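Side-chain contacts in Sn-glycerol-3-phosphate ABC transporter substrate-binding protein UspB (Mycobacterium tuberculosis, PDB 4MFI), which probably captures glycerophosphocholine outside the cell membrane and hands it to an ATP-binding cassette importer: residues S49-A52 with E53-L56; D119-Q123 with V124-T128; I327-V330 with T331-T334; T336-F339 with S340-G344. One frame throughout, in Å; residues are numbered along the deposited sequence.

Contact 1: residues S49-A52 with E53-L56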
loop_
_atom_site.group_PDB
_atom_site.type_symbol
_atom_site.label_atom_id
_atom_site.label_comp_id
_atom_site.label_asym_id
_atom_site.label_seq_id
_atom_site.Cartn_x
_atom_site.Cartn_y
_atom_site.Cartn_z
ATOM N N SER A 49 -1.411 7.595 -14.972
ATOM C CA SER A 49 -2.029 8.826 -14.495
ATOM C C SER A 49 -1.410 10.105 -15.029
ATOM O O SER A 49 -1.637 11.168 -14.458
ATOM C CB SER A 49 -1.985 8.860 -12.968
ATOM O OG SER A 49 -0.651 8.722 -12.498
ATOM N N SER A 50 -0.646 10.025 -16.116
ATOM C CA SER A 50 0.021 11.225 -16.626
ATOM C C SER A 50 -0.966 12.342 -16.979
ATOM O O SER A 50 -0.698 13.505 -16.698
ATOM C CB SER A 50 0.942 10.910 -17.809
ATOM O OG SER A 50 0.210 10.539 -18.963
ATOM N N ALA A 51 -2.106 11.994 -17.573
ATOM C CA ALA A 51 -3.131 12.999 -17.867
ATOM C C ALA A 51 -3.668 13.670 -16.600
ATOM O O ALA A 51 -3.848 14.890 -16.563
ATOM C CB ALA A 51 -4.273 12.390 -18.678
ATOM N N ALA A 52 -3.925 12.879 -15.562
ATOM C CA ALA A 52 -4.408 13.435 -14.302
ATOM C C ALA A 52 -3.347 14.326 -13.668
ATOM O O ALA A 52 -3.661 15.371 -13.099
ATOM C CB ALA A 52 -4.814 12.329 -13.354
ATOM N N GLU A 53 -2.085 13.911 -13.772
ATOM C CA GLU A 53 -0.985 14.705 -13.236
ATOM C C GLU A 53 -0.818 16.029 -13.987
ATOM O O GLU A 53 -0.577 17.072 -13.373
ATOM C CB GLU A 53 0.313 13.895 -13.244
ATOM C CG GLU A 53 0.257 12.692 -12.312
ATOM C CD GLU A 53 1.544 11.899 -12.280
ATOM O OE1 GLU A 53 2.132 11.682 -13.363
ATOM O OE2 GLU A 53 1.966 11.483 -11.170
ATOM N N ARG A 54 -0.946 15.997 -15.310
ATOM C CA ARG A 54 -0.886 17.237 -16.083
ATOM C C ARG A 54 -2.025 18.187 -15.708
ATOM O O ARG A 54 -1.840 19.404 -15.676
ATOM C CB ARG A 54 -0.888 16.957 -17.584
ATOM C CG ARG A 54 0.419 16.358 -18.084
ATOM C CD ARG A 54 0.458 16.278 -19.603
ATOM N NE ARG A 54 -0.639 15.476 -20.138
ATOM C CZ ARG A 54 -0.565 14.168 -20.368
ATOM N NH1 ARG A 54 0.558 13.509 -20.113
ATOM N NH2 ARG A 54 -1.614 13.521 -20.856
ATOM N N GLU A 55 -3.198 17.631 -15.416
ATOM C CA GLU A 55 -4.326 18.447 -14.985
ATOM C C GLU A 55 -4.042 19.089 -13.629
ATOM O O GLU A 55 -4.316 20.274 -13.426
ATOM C CB GLU A 55 -5.618 17.616 -14.941
ATOM C CG GLU A 55 -6.795 18.298 -14.233
ATOM C CD GLU A 55 -7.297 19.551 -14.932
ATOM O OE1 GLU A 55 -7.063 19.703 -16.154
ATOM O OE2 GLU A 55 -7.940 20.388 -14.252
ATOM N N LEU A 56 -3.480 18.318 -12.703
ATOM C CA LEU A 56 -3.154 18.854 -11.385
ATOM C C LEU A 56 -2.084 19.946 -11.481
ATOM O O LEU A 56 -2.148 20.956 -10.774
ATOM C CB LEU A 56 -2.710 17.735 -10.444
ATOM C CG LEU A 56 -3.814 16.743 -10.075
ATOM C CD1 LEU A 56 -3.276 15.621 -9.198
ATOM C CD2 LEU A 56 -4.973 17.466 -9.393
#

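Contact 2: residues D119-Q123 with V124-T128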
loop_
_atom_site.group_PDB
_atom_site.type_symbol
_atom_site.label_atom_id
_atom_site.label_comp_id
_atom_site.label_asym_id
_atom_site.label_seq_id
_atom_site.Cartn_x
_atom_site.Cartn_y
_atom_site.Cartn_z
ATOM N N ASP A 119 8.756 21.125 9.892
ATOM C CA ASP A 119 8.908 22.570 9.999
ATOM C C ASP A 119 8.257 23.260 8.807
ATOM O O ASP A 119 7.538 24.247 8.970
ATOM C CB ASP A 119 10.385 22.956 10.099
ATOM C CG ASP A 119 10.970 22.667 11.467
ATOM O OD1 ASP A 119 10.186 22.395 12.402
ATOM O OD2 ASP A 119 12.211 22.722 11.612
ATOM N N LEU A 120 8.496 22.730 7.612
ATOM C CA LEU A 120 7.873 23.267 6.402
ATOM C C LEU A 120 6.344 23.160 6.418
ATOM O O LEU A 120 5.661 24.087 5.974
ATOM C CB LEU A 120 8.462 22.618 5.143
ATOM C CG LEU A 120 9.871 23.047 4.735
ATOM C CD1 LEU A 120 10.481 22.065 3.741
ATOM C CD2 LEU A 120 9.837 24.436 4.133
ATOM N N PHE A 121 5.811 22.044 6.921
ATOM C CA PHE A 121 4.363 21.896 7.096
ATOM C C PHE A 121 3.803 23.106 7.845
ATOM O O PHE A 121 2.798 23.698 7.445
ATOM C CB PHE A 121 4.028 20.645 7.924
ATOM C CG PHE A 121 4.137 19.332 7.180
ATOM C CD1 PHE A 121 4.147 19.272 5.792
ATOM C CD2 PHE A 121 4.191 18.141 7.896
ATOM C CE1 PHE A 121 4.226 18.046 5.134
ATOM C CE2 PHE A 121 4.262 16.917 7.249
ATOM C CZ PHE A 121 4.284 16.869 5.867
ATOM N N GLY A 122 4.458 23.464 8.944
ATOM C CA GLY A 122 3.977 24.531 9.798
ATOM C C GLY A 122 4.208 25.909 9.211
ATOM O O GLY A 122 3.477 26.843 9.517
ATOM N N GLN A 123 5.230 26.036 8.371
ATOM C CA GLN A 123 5.562 27.313 7.749
ATOM C C GLN A 123 4.573 27.636 6.631
ATOM O O GLN A 123 4.104 28.772 6.503
ATOM C CB GLN A 123 6.993 27.267 7.197
ATOM C CG GLN A 123 7.411 28.489 6.392
ATOM C CD GLN A 123 8.835 28.381 5.866
ATOM O OE1 GLN A 123 9.645 27.608 6.382
ATOM N NE2 GLN A 123 9.142 29.157 4.832
ATOM N N VAL A 124 4.251 26.616 5.842
ATOM C CA VAL A 124 3.379 26.751 4.681
ATOM C C VAL A 124 1.906 26.642 5.105
ATOM O O VAL A 124 1.001 27.071 4.382
ATOM C CB VAL A 124 3.776 25.695 3.599
ATOM C CG1 VAL A 124 2.787 25.650 2.440
ATOM C CG2 VAL A 124 5.180 25.993 3.073
ATOM N N GLY A 125 1.665 26.091 6.291
ATOM C CA GLY A 125 0.310 25.958 6.803
ATOM C C GLY A 125 -0.441 24.760 6.242
ATOM O O GLY A 125 -1.637 24.847 5.944
ATOM N N VAL A 126 0.256 23.639 6.083
ATOM C CA VAL A 126 -0.384 22.418 5.615
ATOM C C VAL A 126 -1.316 21.876 6.700
ATOM O O VAL A 126 -0.922 21.757 7.866
ATOM C CB VAL A 126 0.667 21.355 5.238
ATOM C CG1 VAL A 126 -0.011 20.066 4.780
ATOM C CG2 VAL A 126 1.596 21.896 4.153
ATOM N N ASP A 127 -2.550 21.557 6.321
ATOM C CA ASP A 127 -3.535 21.041 7.269
ATOM C C ASP A 127 -3.294 19.545 7.490
ATOM O O ASP A 127 -4.020 18.695 6.975
ATOM C CB ASP A 127 -4.951 21.303 6.753
ATOM C CG ASP A 127 -6.021 20.997 7.786
ATOM O OD1 ASP A 127 -5.671 20.705 8.951
ATOM O OD2 ASP A 127 -7.218 21.061 7.433
ATOM N N THR A 128 -2.260 19.234 8.263
ATOM C CA THR A 128 -1.818 17.851 8.433
ATOM C C THR A 128 -2.844 16.961 9.127
ATOM O O THR A 128 -2.907 15.761 8.851
ATOM C CB THR A 128 -0.492 17.773 9.192
ATOM O OG1 THR A 128 -0.627 18.447 10.450
ATOM C CG2 THR A 128 0.620 18.422 8.377
#

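Contact 3: residues I327-V330 with T331-T334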
loop_
_atom_site.group_PDB
_atom_site.type_symbol
_atom_site.label_atom_id
_atom_site.label_comp_id
_atom_site.label_asym_id
_atom_site.label_seq_id
_atom_site.Cartn_x
_atom_site.Cartn_y
_atom_site.Cartn_z
ATOM N N ILE A 327 3.381 19.934 -3.491
ATOM C CA ILE A 327 2.933 18.687 -2.881
ATOM C C ILE A 327 1.643 18.891 -2.099
ATOM O O ILE A 327 0.711 18.099 -2.233
ATOM C CB ILE A 327 4.015 18.098 -1.957
ATOM C CG1 ILE A 327 5.196 17.589 -2.783
ATOM C CG2 ILE A 327 3.453 16.963 -1.120
ATOM C CD1 ILE A 327 6.383 17.202 -1.937
ATOM N N ALA A 328 1.587 19.952 -1.298
ATOM C CA ALA A 328 0.399 20.225 -0.495
ATOM C C ALA A 328 -0.804 20.537 -1.383
ATOM O O ALA A 328 -1.938 20.156 -1.072
ATOM C CB ALA A 328 0.660 21.374 0.477
ATOM N N PHE A 329 -0.565 21.232 -2.490
ATOM C CA PHE A 329 -1.661 21.589 -3.381
ATOM C C PHE A 329 -2.248 20.369 -4.090
ATOM O O PHE A 329 -3.466 20.178 -4.106
ATOM C CB PHE A 329 -1.222 22.641 -4.404
ATOM C CG PHE A 329 -2.309 23.039 -5.353
ATOM C CD1 PHE A 329 -3.232 24.014 -5.000
ATOM C CD2 PHE A 329 -2.428 22.421 -6.590
ATOM C CE1 PHE A 329 -4.250 24.373 -5.874
ATOM C CE2 PHE A 329 -3.435 22.774 -7.464
ATOM C CZ PHE A 329 -4.349 23.749 -7.109
ATOM N N VAL A 330 -1.393 19.536 -4.672
ATOM C CA VAL A 330 -1.906 18.417 -5.458
ATOM C C VAL A 330 -2.533 17.332 -4.587
ATOM O O VAL A 330 -3.250 16.465 -5.095
ATOM C CB VAL A 330 -0.861 17.825 -6.433
ATOM C CG1 VAL A 330 -0.353 18.905 -7.383
ATOM C CG2 VAL A 330 0.297 17.158 -5.677
ATOM N N THR A 331 -2.277 17.393 -3.279
ATOM C CA THR A 331 -2.908 16.474 -2.329
ATOM C C THR A 331 -3.932 17.180 -1.438
ATOM O O THR A 331 -4.275 16.688 -0.352
ATOM C CB THR A 331 -1.872 15.725 -1.454
ATOM O OG1 THR A 331 -1.120 16.667 -0.680
ATOM C CG2 THR A 331 -0.938 14.877 -2.320
ATOM N N ASN A 332 -4.433 18.328 -1.893
ATOM C CA ASN A 332 -5.504 19.001 -1.161
ATOM C C ASN A 332 -6.825 18.226 -1.346
ATOM O O ASN A 332 -6.869 17.270 -2.129
ATOM C CB ASN A 332 -5.555 20.518 -1.481
ATOM C CG ASN A 332 -6.255 20.861 -2.799
ATOM O OD1 ASN A 332 -6.930 20.038 -3.412
ATOM N ND2 ASN A 332 -6.115 22.120 -3.215
ATOM N N PRO A 333 -7.883 18.581 -0.598
ATOM C CA PRO A 333 -9.068 17.712 -0.662
ATOM C C PRO A 333 -9.692 17.575 -2.055
ATOM O O PRO A 333 -10.007 16.458 -2.475
ATOM C CB PRO A 333 -10.038 18.382 0.312
ATOM C CG PRO A 333 -9.146 19.035 1.307
ATOM C CD PRO A 333 -7.971 19.537 0.519
ATOM N N THR A 334 -9.850 18.691 -2.757
ATOM C CA THR A 334 -10.368 18.692 -4.123
ATOM C C THR A 334 -9.496 17.848 -5.050
ATOM O O THR A 334 -9.988 17.044 -5.851
ATOM C CB THR A 334 -10.394 20.136 -4.674
ATOM O OG1 THR A 334 -11.333 20.915 -3.925
ATOM C CG2 THR A 334 -10.787 20.158 -6.133
#

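Contact 4: residues T336-F339 with S340-G344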
loop_
_atom_site.group_PDB
_atom_site.type_symbol
_atom_site.label_atom_id
_atom_site.label_comp_id
_atom_site.label_asym_id
_atom_site.label_seq_id
_atom_site.Cartn_x
_atom_site.Cartn_y
_atom_site.Cartn_z
ATOM N N THR A 336 -6.969 15.538 -4.394
ATOM C CA THR A 336 -6.836 14.110 -4.132
ATOM C C THR A 336 -8.120 13.367 -4.525
ATOM O O THR A 336 -8.064 12.237 -5.005
ATOM C CB THR A 336 -6.416 13.799 -2.668
ATOM O OG1 THR A 336 -6.032 12.421 -2.571
ATOM C CG2 THR A 336 -7.546 14.080 -1.682
ATOM N N ALA A 337 -9.269 14.013 -4.352
ATOM C CA ALA A 337 -10.529 13.436 -4.812
ATOM C C ALA A 337 -10.490 13.230 -6.322
ATOM O O ALA A 337 -10.830 12.153 -6.820
ATOM C CB ALA A 337 -11.704 14.320 -4.423
ATOM N N TYR A 338 -10.061 14.261 -7.047
ATOM C CA TYR A 338 -9.907 14.166 -8.497
ATOM C C TYR A 338 -8.946 13.049 -8.905
ATOM O O TYR A 338 -9.264 12.230 -9.779
ATOM C CB TYR A 338 -9.446 15.504 -9.085
ATOM C CG TYR A 338 -9.043 15.407 -10.537
ATOM C CD1 TYR A 338 -9.999 15.346 -11.542
ATOM C CD2 TYR A 338 -7.701 15.356 -10.899
ATOM C CE1 TYR A 338 -9.628 15.245 -12.870
ATOM C CE2 TYR A 338 -7.319 15.258 -12.217
ATOM C CZ TYR A 338 -8.282 15.200 -13.200
ATOM O OH TYR A 338 -7.895 15.098 -14.515
ATOM N N PHE A 339 -7.774 13.014 -8.273
ATOM C CA PHE A 339 -6.782 11.993 -8.581
ATOM C C PHE A 339 -7.360 10.594 -8.362
ATOM O O PHE A 339 -7.177 9.696 -9.195
ATOM C CB PHE A 339 -5.528 12.200 -7.727
ATOM C CG PHE A 339 -4.356 11.359 -8.151
ATOM C CD1 PHE A 339 -3.629 11.680 -9.292
ATOM C CD2 PHE A 339 -3.953 10.272 -7.389
ATOM C CE1 PHE A 339 -2.537 10.917 -9.680
ATOM C CE2 PHE A 339 -2.861 9.501 -7.772
ATOM C CZ PHE A 339 -2.155 9.828 -8.923
ATOM N N SER A 340 -8.070 10.425 -7.250
ATOM C CA SER A 340 -8.726 9.158 -6.923
ATOM C C SER A 340 -9.739 8.744 -7.990
ATOM O O SER A 340 -9.759 7.594 -8.427
ATOM C CB SER A 340 -9.418 9.260 -5.558
ATOM O OG SER A 340 -10.151 8.082 -5.269
ATOM N N GLN A 341 -10.583 9.683 -8.407
ATOM C CA GLN A 341 -11.595 9.395 -9.421
ATOM C C GLN A 341 -10.978 8.986 -10.755
ATOM O O GLN A 341 -11.540 8.169 -11.485
ATOM C CB GLN A 341 -12.499 10.612 -9.622
ATOM C CG GLN A 341 -13.345 10.937 -8.408
ATOM C CD GLN A 341 -13.789 12.386 -8.369
ATOM O OE1 GLN A 341 -13.762 13.093 -9.382
ATOM N NE2 GLN A 341 -14.199 12.840 -7.190
ATOM N N GLN A 342 -9.813 9.546 -11.060
ATOM C CA GLN A 342 -9.158 9.288 -12.336
ATOM C C GLN A 342 -8.322 8.010 -12.355
ATOM O O GLN A 342 -8.110 7.430 -13.423
ATOM C CB GLN A 342 -8.276 10.477 -12.728
ATOM C CG GLN A 342 -9.052 11.744 -13.033
ATOM C CD GLN A 342 -10.038 11.544 -14.163
ATOM O OE1 GLN A 342 -9.679 11.050 -15.233
ATOM N NE2 GLN A 342 -11.290 11.917 -13.930
ATOM N N THR A 343 -7.861 7.564 -11.185
ATOM C CA THR A 343 -6.833 6.519 -11.122
ATOM C C THR A 343 -7.211 5.266 -10.342
ATOM O O THR A 343 -6.633 4.201 -10.560
ATOM C CB THR A 343 -5.553 7.047 -10.450
ATOM O OG1 THR A 343 -5.843 7.376 -9.087
ATOM C CG2 THR A 343 -5.023 8.273 -11.167
ATOM N N GLY A 344 -8.138 5.397 -9.400
ATOM C CA GLY A 344 -8.482 4.278 -8.541
ATOM C C GLY A 344 -7.704 4.239 -7.240
ATOM O O GLY A 344 -7.988 3.405 -6.374
#

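Contact 1: residues S49-A52 with E53-L56
Ser-49 and Glu-53 open the first turn of helix 50-63, where regular i to i+4 backbone bonds run from Glu-53 N to Ser-49 O (2.9 Å) and on through Arg-54, Glu-55 and Leu-56 to Ser-50, Ala-51 and Ala-52. The Glu-53 side chain turns back toward the start of the helix. Its CG lies opposite the carbonyl carbon (chi1 -65°) and rests against Ser-49 O at 3.2 Å, and the extended chain beyond carries the carboxylate past the Ser-49 hydroxyl, with OG 3.9 Å from CD. Although Ser-49 occupies the N-cap position, its OG does not cap the helix; it bonds to Pro-46 O instead. The carboxylate likewise finds its partners beyond this turn: OE1 meets His-45 ND1, and OE2 meets Tyr-150 OH and Ser-43 OG. Arg-54 folds back on another side of the same turn. A bend at chi3 (-59°) lays one face of its guanidinium over Ser-50 O and Ala-51 CA, both above the rim of the plane and not its middle. NH2 approaches Ala-51 CB at 3.6 Å, and NH1 comes 3.2 Å from Ser-50 OG. Leu-56, one turn on, rests its CG on Ala-52 O at 3.3 Å. Two opposite charges are thus drawn back along the first turn. The helix amino end would be expected to favour the negative carboxylate of Glu-53, whose two oxygens are gripped by three side chains, whereas the positive Arg-54 would lack that benefit, though Ser-50 O near the rim of its guanidinium face may offset this in part.

Contact 2: residues D119-Q123 with V124-T128
Phe-121 O collects two backbone N-H groups where helix 118-124 ends: that of Val-126, five residues on, at 2.9 Å in a good bond, and that of Gly-125 N, also 2.9 Å away but bent enough to be weak. Between these bonds the chain reverses at Gly-125, whose positive phi (81°) is readily adopted by a residue without a side chain. The last ordinary helical bond, from Val-124 N to Leu-120 O, lies just before it, and Val-124 CG2 leans on that same carbonyl oxygen at 3.5 Å. Past the glycine, Val-126 comes back over the helix end and sets its CG2 4.0 Å from Phe-121 CD1, at an oblique approach to the ring. Thr-128 makes a more definite contact. Its CG2 lies over a ring face as a CH-pi partner, 4.0 Å from the Phe-121 centroid and 29° off the normal, displaced toward CD2, which it approaches to 3.6 Å. With chi1 at 56° the Thr-128 hydroxyl sits between N and the carbonyl carbon, leaving the methyl to face the aromatic ring. An inverse gamma turn centred on Asp-127 brings this threonine round. Farther along, the Phe-121 ring touches His-145 and Val-148 of strand 144-160, and Val-126 packs on Ala-328 and Tyr-131. The 6→1 bond from Val-126 N to Phe-121 O and the left-handed glycine resemble a Schellman ending, except that Gly-125 N turns to Phe-121 O and not to Gly-122 O: a glycine-terminated helix C-terminus, with the apolar contact between C3 (Phe-121) and C'' (Val-126) that goes with such endings.

Contact 3: residues I327-V330 with T331-T334
Ile-327 O is gripped twice by one residue: Thr-331 OG1 donates to it at 2.8 Å and Thr-331 N at 3.2 Å, the two arriving from opposite faces of the carbonyl plane. The side-chain bond exists because chi1 of Thr-331 (61°) swings OG1 between N and the carbonyl carbon, back toward the preceding turn. The same hydroxyl is hydrogen-bonded to Tyr-131 OH, so this buried oxygen is tied both to the last turn of the helix it follows and to a neighbouring loop. Thr-331 CG2 lies 4.2 Å from Val-330 CG2. Thr-331 is the first residue to leave helical geometry after helix 317-330; beside it, Asn-332 N bonds Phe-329 O at 3.0 Å from above the carbonyl plane, 66° out of it. Phe-329 O has a further donor in Asn-335 ND2. The Asn-332 side chain runs alongside that of Phe-329, both pointing the same way, with ND2 3.9 Å from CD1 and the amide turned 60° from the ring plane. At its other end OD1 caps Asn-335 N. Asn-332 is therefore the N-cap of helix 333-343, followed by Pro-333 at the first helical position, where the ring nitrogen has no i to i-4 helical bond to give up. The whole is a tight helix-to-helix junction, in which a threonine closes one helix and an Asn-Pro pair starts the next, lying against strand 144-160 and helix 50-63.

Contact 4: residues T336-F339 with S340-G344
Tyr-338 and Gln-342, one helical turn apart, meet with the glutamine chain laid across the tyrosine. Gln-342 CG is the touching atom: it lies over one ring face, 3.8 Å from the centroid, as a CH-pi contact shifted toward the phenol end, so that CZ is its nearest ring atom at 3.5 Å. A bend at chi2 (-59°) turns the amide outward past the CE1 side of the ring, its plane only 20° from the ring plane, with NE2 3.9 Å from Tyr-338 CE1. Phe-339 and Thr-343 repeat the theme one residue on, but more squarely. The Thr-343 methyl CG2 sits over the centre of the Phe-339 ring, 3.9 Å from its centroid and 11° off the normal. The other branch of the threonine is polar: OG1 donates to Phe-339 O at 2.7 Å, reaching it from above the carbonyl plane, and is also bonded to Tyr-345 N. The backbone N-H groups of Gln-342 and Thr-343 add weak bonds to Phe-339 O, so the hydroxyl is its main donor as the helix runs out at Gly-344. Gln-341 takes a different course. Its CG rests on Ala-337 O at 3.2 Å, while NE2 is bonded to Glu-358 and Ser-357. Tyr-338 also enters a cation-pi contact with Arg-59, and the Phe-339 ring meets that of Tyr-150. Gln-342 and Thr-343 thus each present a carbon to an aromatic face; in Thr-343 the hydroxyl supplements the weak backbone bonds to Phe-339 O, so one residue serves both the apolar and the hydrogen-bonding side of this helix end.

Contacts 1, 3 and 4 form one cluster, and contact 2 hangs on its edge. The centres of contacts 1 and 4 lie about 10 Å apart, where helices 50-63 and 333-343 pack: Glu-55 CG meets Tyr-338 OH at 3.4 Å, and Ser-49 CB meets Thr-343 CG2 at 3.6 Å. Contact 3 shares helix 333-343 with contact 4 (Thr-331 O to Thr-336 CB, 4.3 Å) and bridges outward, its Val-330 CG1 4.0 Å from Leu-56 CB of contact 1 and its Ala-328 CB 3.8 Å from Val-126 CG2 of contact 2. Contacts 1 and 2 stay about 15 Å apart at nearest atoms. In substrate-binding proteins of this family the ligand usually lies between two lobes.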